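Local coordinates for transcriptional repressor PadR (Bacillus cereus, PDB 6JYI), which binds DNA as a PadR-like transcriptional regulator, probably as a homodimer carrying two winged helix-turn-helix domains, at the interface of chains A and B. Residues are numbered along the deposited sequence; one frame, centred on the assembly and turned at random. Chains: chain A/B, Transcriptional repressor PadR.

Contact 1: the interface of chains A and B. Residues chain A 98-100, 103-104; chain B 12, 35, 38-40.
The backbone N of A:Ser100, just past the short strand 97-99, gives a nearly straight hydrogen bond of 2.8 Å to the carbonyl O of B:Phe38 in the segment that follows helix 24-35 of the partner. This ties the end of strand 97-99 in one chain to part of the winged helix-turn-helix of the other, an interface that is probably the PadR dimer.

B:Phe38 has its CG between its own backbone N and carbonyl carbon (chi1 60°), which carries the ring up against helix 101-107 of chain A. There CB of A:Leu103 sits over one face, offset toward the rim, and CD1 of the same leucine reaches back to CB of B:Phe38 at 3.9 Å. The start of that helix is fixed from within chain A: OG of A:Ser100 accepts the N-H of A:Leu103.

A:Met104, a selenomethionine, leaves the helix with CG anti to the backbone N and then bends at chi2 and chi3, so that its tip enters between aromatic rings. Its methyl CE stands 3.7 Å from the centroid of B:Phe35, over the middle of the face, and also touches CE1 of B:Phe38 at 3.6 Å; B:Val12 meets it with both methyls.

At the other end A:Arg99 forms a salt bridge with B:Asp40. NH1 of A:Arg99 meets OD2 of B:Asp40 at 2.8 Å, in the guanidinium plane but 40° out of the carboxylate plane.

Contact 2: the interface of chains A and B. Residues chain A 8, 39, 88, 92-94; chain B 101-102, 105.
B:Asp101, the first residue of helix 101-107, pushes its carboxylate into a polar pocket of chain A lined by A:Lys8, A:Tyr88 and A:Glu94, in this interface between two PadR-family subunits. CG lies anti to the backbone N (chi1 -169°), which points the carboxylate outward toward chain A yet still within reach of B:Arg105. OD2 of B:Asp101 takes the backbone N-H of A:Glu94 at 2.9 Å, on the anti side and close to the carboxylate plane, while NZ of A:Lys8 comes to OD2 of B:Asp101 from well above that plane at 3.1 Å. OD1 of B:Asp101 accepts the phenol OH of A:Tyr88 at 2.9 Å, nearly in line with its C-O bond.

B:Arg105, one turn on, holds the same carboxylate side-on, NE to OD1 and NH2 to OD2. At least five donors thus grip the two oxygens, fixing the carboxylate's rotation and probably favouring its ionised form. OE1 of A:Glu94, through its anti lone pair, accepts from NZ of A:Lys8 at 2.9 Å. B:Asp101, bonded to both cations, would probably offset the like charges of A:Lys8 and B:Arg105, with A:Glu94 adding to it.

A:Val93 supplies the apolar side with its two branches. CG2 lies over the centre of the B:Arg105 guanidinium, 3.9 Å above the plane, and CG1 of A:Val93 packs against CA of B:Phe102 at 3.8 Å. Beside it a water bridges the carbonyl O of A:Glu94 and the backbone N of B:Phe102.

Contact 3: the interface of chains A and B. Residues chain A 34-35, 38, 139, 143, 149-150, 153; chain B 103, 106-107.
B:Tyr107 reaches from the end of helix 101-107 into a pocket of the partner PadR subunit, between its DNA-binding domain and its C-terminal helices. CG is anti to the backbone N (chi1 -168°), which sends the ring outward among A:Val34, A:Phe35, A:Phe38, A:Tyr139 and A:Arg143.

Aromatic contacts come first. A:Phe35 presents its CZ edge to a face of the B:Tyr107 ring, toward the rim, with CZ of A:Phe35 3.6 Å from CE2 of B:Tyr107. The A:Phe38 side chain runs at about a right angle to that of B:Tyr107, and its tip, CZ of A:Phe38, lies 3.7 Å from CD1 of B:Tyr107.

Among aliphatic contacts, CG1 of A:Val34 comes tip to tip with the ring, 3.5 Å from CE1 of B:Tyr107. The bent chain of A:Arg143 brings its CD to 3.9 Å from CZ of B:Tyr107. B:Leu103 lays CD2 on CA of A:Ser153.

Polar groups act mainly within chain A. OG of A:Ser153 lies at the edge of the B:Tyr107 ring, in its plane; it donates to the carbonyl O of A:Glu150 and pairs with OH of A:Tyr139 at 2.8 Å. A:Arg143 NH1 forms a salt bridge with OE2 of A:Glu150, and a water bonded to that OE2 also binds the carbonyl O of B:Tyr107.

Contact 1: the interface of chains A and B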
# COMPACT_ATOMS: atom_id res chain seq x y z
N LEU A 98 -0.86 -1.84 -2.97
CA LEU A 98 -0.50 -2.45 -1.67
C LEU A 98 0.31 -3.71 -1.83
O LEU A 98 -0.04 -4.57 -2.64
CB LEU A 98 -1.76 -2.75 -0.84
CG LEU A 98 -1.55 -3.50 0.49
CD1 LEU A 98 -0.90 -2.63 1.59
CD2 LEU A 98 -2.88 -4.06 0.99
N ARG A 99 1.40 -3.82 -1.05
CA ARG A 99 2.14 -5.08 -0.93
C ARG A 99 2.02 -5.50 0.51
O ARG A 99 2.65 -4.90 1.37
CB ARG A 99 3.62 -4.93 -1.30
CG ARG A 99 4.41 -6.24 -1.15
CD ARG A 99 5.78 -6.24 -1.79
NE ARG A 99 6.79 -5.54 -0.99
CZ ARG A 99 7.32 -4.33 -1.28
NH1 ARG A 99 6.94 -3.63 -2.35
NH2 ARG A 99 8.23 -3.81 -0.46
N SER A 100 1.22 -6.54 0.76
CA SER A 100 1.09 -7.11 2.09
C SER A 100 1.60 -8.54 2.10
O SER A 100 0.89 -9.47 1.69
CB SER A 100 -0.37 -7.09 2.54
OG SER A 100 -0.51 -7.68 3.82
N LEU A 103 -0.82 -10.81 4.15
CA LEU A 103 -1.97 -11.40 3.47
C LEU A 103 -1.56 -12.55 2.53
O LEU A 103 -2.34 -13.48 2.35
CB LEU A 103 -2.81 -10.36 2.75
CG LEU A 103 -3.53 -9.37 3.70
CD1 LEU A 103 -4.25 -8.25 2.93
CD2 LEU A 103 -4.50 -10.12 4.61
N MSE A 104 -0.35 -12.48 1.95
CA MSE A 104 0.13 -13.57 1.09
C MSE A 104 0.48 -14.80 1.94
O MSE A 104 0.24 -15.93 1.51
CB MSE A 104 1.35 -13.10 0.31
CG MSE A 104 1.84 -14.06 -0.73
SE MSE A 104 0.55 -14.32 -2.20
CE MSE A 104 0.62 -12.56 -2.97
N VAL B 12 5.87 -16.07 -4.75
CA VAL B 12 4.45 -16.08 -5.03
C VAL B 12 4.14 -17.12 -6.10
O VAL B 12 3.26 -17.93 -5.94
CB VAL B 12 4.00 -14.71 -5.49
CG1 VAL B 12 2.54 -14.75 -5.89
CG2 VAL B 12 4.33 -13.62 -4.39
N PHE B 35 -4.50 -11.40 -6.12
CA PHE B 35 -3.33 -10.67 -5.64
C PHE B 35 -3.31 -9.16 -5.94
O PHE B 35 -2.59 -8.41 -5.29
CB PHE B 35 -2.10 -11.32 -6.21
CG PHE B 35 -1.92 -12.75 -5.83
CD1 PHE B 35 -2.59 -13.31 -4.77
CD2 PHE B 35 -1.03 -13.52 -6.51
CE1 PHE B 35 -2.36 -14.63 -4.41
CE2 PHE B 35 -0.80 -14.81 -6.15
CZ PHE B 35 -1.45 -15.36 -5.10
N PHE B 38 -3.42 -7.11 -2.84
CA PHE B 38 -2.34 -7.12 -1.83
C PHE B 38 -0.94 -7.48 -2.32
O PHE B 38 -0.03 -7.62 -1.52
CB PHE B 38 -2.74 -7.92 -0.62
CG PHE B 38 -3.04 -9.36 -0.89
CD1 PHE B 38 -2.04 -10.30 -0.90
CD2 PHE B 38 -4.35 -9.79 -1.07
CE1 PHE B 38 -2.35 -11.67 -1.11
CE2 PHE B 38 -4.66 -11.13 -1.26
CZ PHE B 38 -3.67 -12.06 -1.28
N PHE B 39 -0.75 -7.51 -3.63
CA PHE B 39 0.60 -7.68 -4.18
C PHE B 39 0.82 -6.60 -5.24
O PHE B 39 -0.06 -6.30 -6.01
CB PHE B 39 0.82 -9.11 -4.72
CG PHE B 39 2.23 -9.39 -5.14
CD1 PHE B 39 3.27 -9.36 -4.21
CD2 PHE B 39 2.54 -9.63 -6.45
CE1 PHE B 39 4.58 -9.55 -4.60
CE2 PHE B 39 3.88 -9.83 -6.84
CZ PHE B 39 4.87 -9.80 -5.92
N ASP B 40 2.02 -6.00 -5.26
CA ASP B 40 2.33 -4.89 -6.14
C ASP B 40 2.96 -5.27 -7.48
O ASP B 40 3.15 -4.42 -8.33
CB ASP B 40 3.24 -3.87 -5.41
CG ASP B 40 4.56 -4.46 -4.91
OD1 ASP B 40 4.66 -5.67 -4.66
OD2 ASP B 40 5.51 -3.69 -4.73

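Contact 2: the interface of chains A and B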
# COMPACT_ATOMS: atom_id res chain seq x y z
N LYS A 8 5.89 10.26 -8.88
CA LYS A 8 5.06 10.82 -7.82
C LYS A 8 5.77 10.98 -6.49
O LYS A 8 5.40 11.85 -5.70
CB LYS A 8 3.84 9.93 -7.68
CG LYS A 8 2.60 10.60 -7.29
CD LYS A 8 1.36 9.78 -7.73
CE LYS A 8 0.93 10.07 -9.17
NZ LYS A 8 -0.27 9.27 -9.56
N PHE A 39 2.03 6.49 1.72
CA PHE A 39 2.90 6.59 0.56
C PHE A 39 4.29 6.08 0.95
O PHE A 39 5.28 6.83 0.98
CB PHE A 39 2.92 8.01 -0.05
CG PHE A 39 2.88 8.02 -1.57
CD1 PHE A 39 1.64 8.04 -2.26
CD2 PHE A 39 4.05 7.96 -2.31
CE1 PHE A 39 1.58 8.01 -3.65
CE2 PHE A 39 4.02 7.95 -3.69
CZ PHE A 39 2.77 7.97 -4.38
N TYR A 88 0.89 18.03 -10.62
CA TYR A 88 0.60 16.73 -10.03
C TYR A 88 -0.83 16.72 -9.54
O TYR A 88 -1.60 15.79 -9.84
CB TYR A 88 1.65 16.42 -8.90
CG TYR A 88 1.09 15.58 -7.80
CD1 TYR A 88 0.79 14.23 -8.01
CD2 TYR A 88 0.81 16.13 -6.56
CE1 TYR A 88 0.22 13.43 -6.98
CE2 TYR A 88 0.28 15.35 -5.51
CZ TYR A 88 -0.01 14.00 -5.75
OH TYR A 88 -0.58 13.25 -4.78
N PRO A 92 -4.96 12.61 -12.96
CA PRO A 92 -5.90 11.63 -12.45
C PRO A 92 -5.40 10.93 -11.17
O PRO A 92 -4.20 10.71 -11.02
CB PRO A 92 -6.01 10.62 -13.59
CG PRO A 92 -5.57 11.36 -14.83
CD PRO A 92 -4.56 12.34 -14.36
N VAL A 93 -6.30 10.60 -10.26
CA VAL A 93 -5.93 9.92 -9.02
C VAL A 93 -5.65 8.45 -9.33
O VAL A 93 -6.54 7.70 -9.73
CB VAL A 93 -7.03 10.05 -7.96
CG1 VAL A 93 -6.71 9.17 -6.72
CG2 VAL A 93 -7.21 11.56 -7.56
N GLU A 94 -4.43 8.04 -9.07
CA GLU A 94 -4.01 6.64 -9.24
C GLU A 94 -4.61 5.71 -8.19
O GLU A 94 -4.70 6.05 -7.00
CB GLU A 94 -2.50 6.57 -9.13
CG GLU A 94 -1.88 5.28 -9.52
CD GLU A 94 -0.34 5.32 -9.48
OE1 GLU A 94 0.23 6.43 -9.29
OE2 GLU A 94 0.26 4.23 -9.60
N ASP B 101 -2.46 7.32 -3.68
CA ASP B 101 -2.48 8.67 -4.25
C ASP B 101 -3.67 9.44 -3.69
O ASP B 101 -3.57 10.61 -3.38
CB ASP B 101 -2.58 8.55 -5.76
CG ASP B 101 -2.34 9.86 -6.50
OD1 ASP B 101 -1.88 10.86 -5.90
OD2 ASP B 101 -2.64 9.86 -7.69
N PHE B 102 -4.81 8.76 -3.52
CA PHE B 102 -5.98 9.39 -2.96
C PHE B 102 -5.69 10.05 -1.58
O PHE B 102 -6.04 11.19 -1.36
CB PHE B 102 -7.18 8.45 -2.84
CG PHE B 102 -8.33 9.05 -2.08
CD1 PHE B 102 -9.20 9.96 -2.69
CD2 PHE B 102 -8.54 8.73 -0.75
CE1 PHE B 102 -10.24 10.53 -1.98
CE2 PHE B 102 -9.61 9.31 -0.03
CZ PHE B 102 -10.45 10.20 -0.66
N ARG B 105 -3.69 13.15 -1.88
CA ARG B 105 -4.48 14.30 -2.34
C ARG B 105 -5.21 14.94 -1.16
O ARG B 105 -5.28 16.16 -1.06
CB ARG B 105 -5.51 13.93 -3.39
CG ARG B 105 -4.96 13.23 -4.62
CD ARG B 105 -4.03 14.04 -5.42
NE ARG B 105 -3.53 13.22 -6.53
CZ ARG B 105 -3.72 13.42 -7.84
NH1 ARG B 105 -4.45 14.44 -8.33
NH2 ARG B 105 -3.19 12.53 -8.69
O HOH W 1 -5.41 6.01 -4.52

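Contact 3: the interface of chains A and B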
# COMPACT_ATOMS: atom_id res chain seq x y z
N VAL A 34 4.13 9.84 9.15
CA VAL A 34 2.88 10.05 8.44
C VAL A 34 2.86 9.26 7.14
O VAL A 34 1.99 8.40 6.95
CB VAL A 34 2.69 11.55 8.11
CG1 VAL A 34 1.56 11.76 7.14
CG2 VAL A 34 2.50 12.38 9.38
N PHE A 35 3.83 9.49 6.25
CA PHE A 35 3.78 8.90 4.90
C PHE A 35 4.04 7.39 4.82
O PHE A 35 3.63 6.74 3.85
CB PHE A 35 4.66 9.67 3.90
CG PHE A 35 4.16 11.03 3.59
CD1 PHE A 35 4.47 12.10 4.38
CD2 PHE A 35 3.35 11.26 2.52
CE1 PHE A 35 3.99 13.38 4.07
CE2 PHE A 35 2.89 12.54 2.26
CZ PHE A 35 3.22 13.58 3.05
N PHE A 38 0.61 5.85 4.09
CA PHE A 38 -0.12 5.98 2.84
C PHE A 38 0.71 6.29 1.59
O PHE A 38 0.14 6.31 0.50
CB PHE A 38 -1.31 6.94 3.01
CG PHE A 38 -0.92 8.36 3.24
CD1 PHE A 38 -0.53 9.15 2.17
CD2 PHE A 38 -1.00 8.92 4.52
CE1 PHE A 38 -0.15 10.47 2.37
CE2 PHE A 38 -0.65 10.26 4.72
CZ PHE A 38 -0.21 11.02 3.66
N TYR A 139 -0.10 13.39 13.75
CA TYR A 139 -0.80 14.44 12.98
C TYR A 139 -0.90 15.75 13.77
O TYR A 139 -0.80 16.82 13.22
CB TYR A 139 -2.18 13.98 12.52
CG TYR A 139 -2.23 13.31 11.17
CD1 TYR A 139 -1.66 12.06 10.98
CD2 TYR A 139 -2.86 13.91 10.10
CE1 TYR A 139 -1.75 11.43 9.75
CE2 TYR A 139 -2.94 13.29 8.86
CZ TYR A 139 -2.38 12.05 8.70
OH TYR A 139 -2.46 11.42 7.48
N ARG A 143 0.70 18.58 11.71
CA ARG A 143 -0.34 19.42 11.12
C ARG A 143 -1.04 20.20 12.23
O ARG A 143 -2.21 19.94 12.57
CB ARG A 143 -1.36 18.58 10.36
CG ARG A 143 -0.79 17.72 9.17
CD ARG A 143 -0.67 18.53 7.91
NE ARG A 143 0.36 19.55 8.07
CZ ARG A 143 0.38 20.77 7.54
NH1 ARG A 143 -0.59 21.25 6.76
NH2 ARG A 143 1.42 21.54 7.82
N VAL A 149 -10.09 18.72 5.36
CA VAL A 149 -9.65 17.81 4.28
C VAL A 149 -8.39 17.01 4.70
O VAL A 149 -8.26 15.84 4.38
CB VAL A 149 -9.41 18.52 2.96
CG1 VAL A 149 -8.40 19.64 3.12
CG2 VAL A 149 -8.99 17.52 1.85
N GLU A 150 -7.47 17.67 5.39
CA GLU A 150 -6.26 16.99 5.92
C GLU A 150 -6.61 15.88 6.90
O GLU A 150 -5.95 14.86 6.97
CB GLU A 150 -5.33 17.99 6.60
CG GLU A 150 -4.73 19.01 5.61
CD GLU A 150 -3.89 20.07 6.29
OE1 GLU A 150 -4.31 20.51 7.39
OE2 GLU A 150 -2.86 20.50 5.69
N SER A 153 -7.26 12.06 5.52
CA SER A 153 -6.18 11.05 5.40
C SER A 153 -5.99 10.29 6.68
O SER A 153 -5.86 9.07 6.67
CB SER A 153 -4.83 11.64 4.89
OG SER A 153 -4.26 12.59 5.75
N LEU B 103 -5.10 9.31 -0.65
CA LEU B 103 -4.87 9.83 0.68
C LEU B 103 -3.86 10.98 0.63
O LEU B 103 -3.92 11.90 1.44
CB LEU B 103 -4.44 8.74 1.66
CG LEU B 103 -5.57 7.74 2.01
CD1 LEU B 103 -5.11 6.53 2.86
CD2 LEU B 103 -6.79 8.44 2.66
N MSE B 106 -5.76 14.10 -0.29
CA MSE B 106 -6.38 14.58 0.95
C MSE B 106 -5.37 15.27 1.85
O MSE B 106 -5.62 16.36 2.32
CB MSE B 106 -7.02 13.44 1.72
CG MSE B 106 -8.19 12.76 1.00
SE MSE B 106 -9.72 13.83 0.45
CE MSE B 106 -9.20 14.26 -1.36
N TYR B 107 -4.22 14.64 2.07
CA TYR B 107 -3.19 15.21 2.90
C TYR B 107 -2.79 16.62 2.41
O TYR B 107 -2.57 17.51 3.23
CB TYR B 107 -1.98 14.31 2.96
CG TYR B 107 -1.00 14.68 4.00
CD1 TYR B 107 -1.15 14.24 5.30
CD2 TYR B 107 0.07 15.50 3.71
CE1 TYR B 107 -0.27 14.59 6.28
CE2 TYR B 107 0.98 15.88 4.73
CZ TYR B 107 0.80 15.42 5.99
OH TYR B 107 1.68 15.75 7.00
O HOH W 2 -3.06 20.34 2.87

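The C-alpha centres of contacts 2 and 3 lie about 12 Å apart, whereas contact 1 is about 20 Å from contact 2 and 23 Å from contact 3. All three use helix 101-107: chain A supplies it in contact 1, chain B in contacts 2 and 3. Because the interface is two-fold symmetric, each has a twin with the chains exchanged, and the packing of residue 103 on residue 38 in contact 1 is the twin of that in contact 3. The helix packs on the partner's DNA-binding part and, from residue 103 onward, also on helix 148-175, which probably sets how the DNA-binding domains are placed.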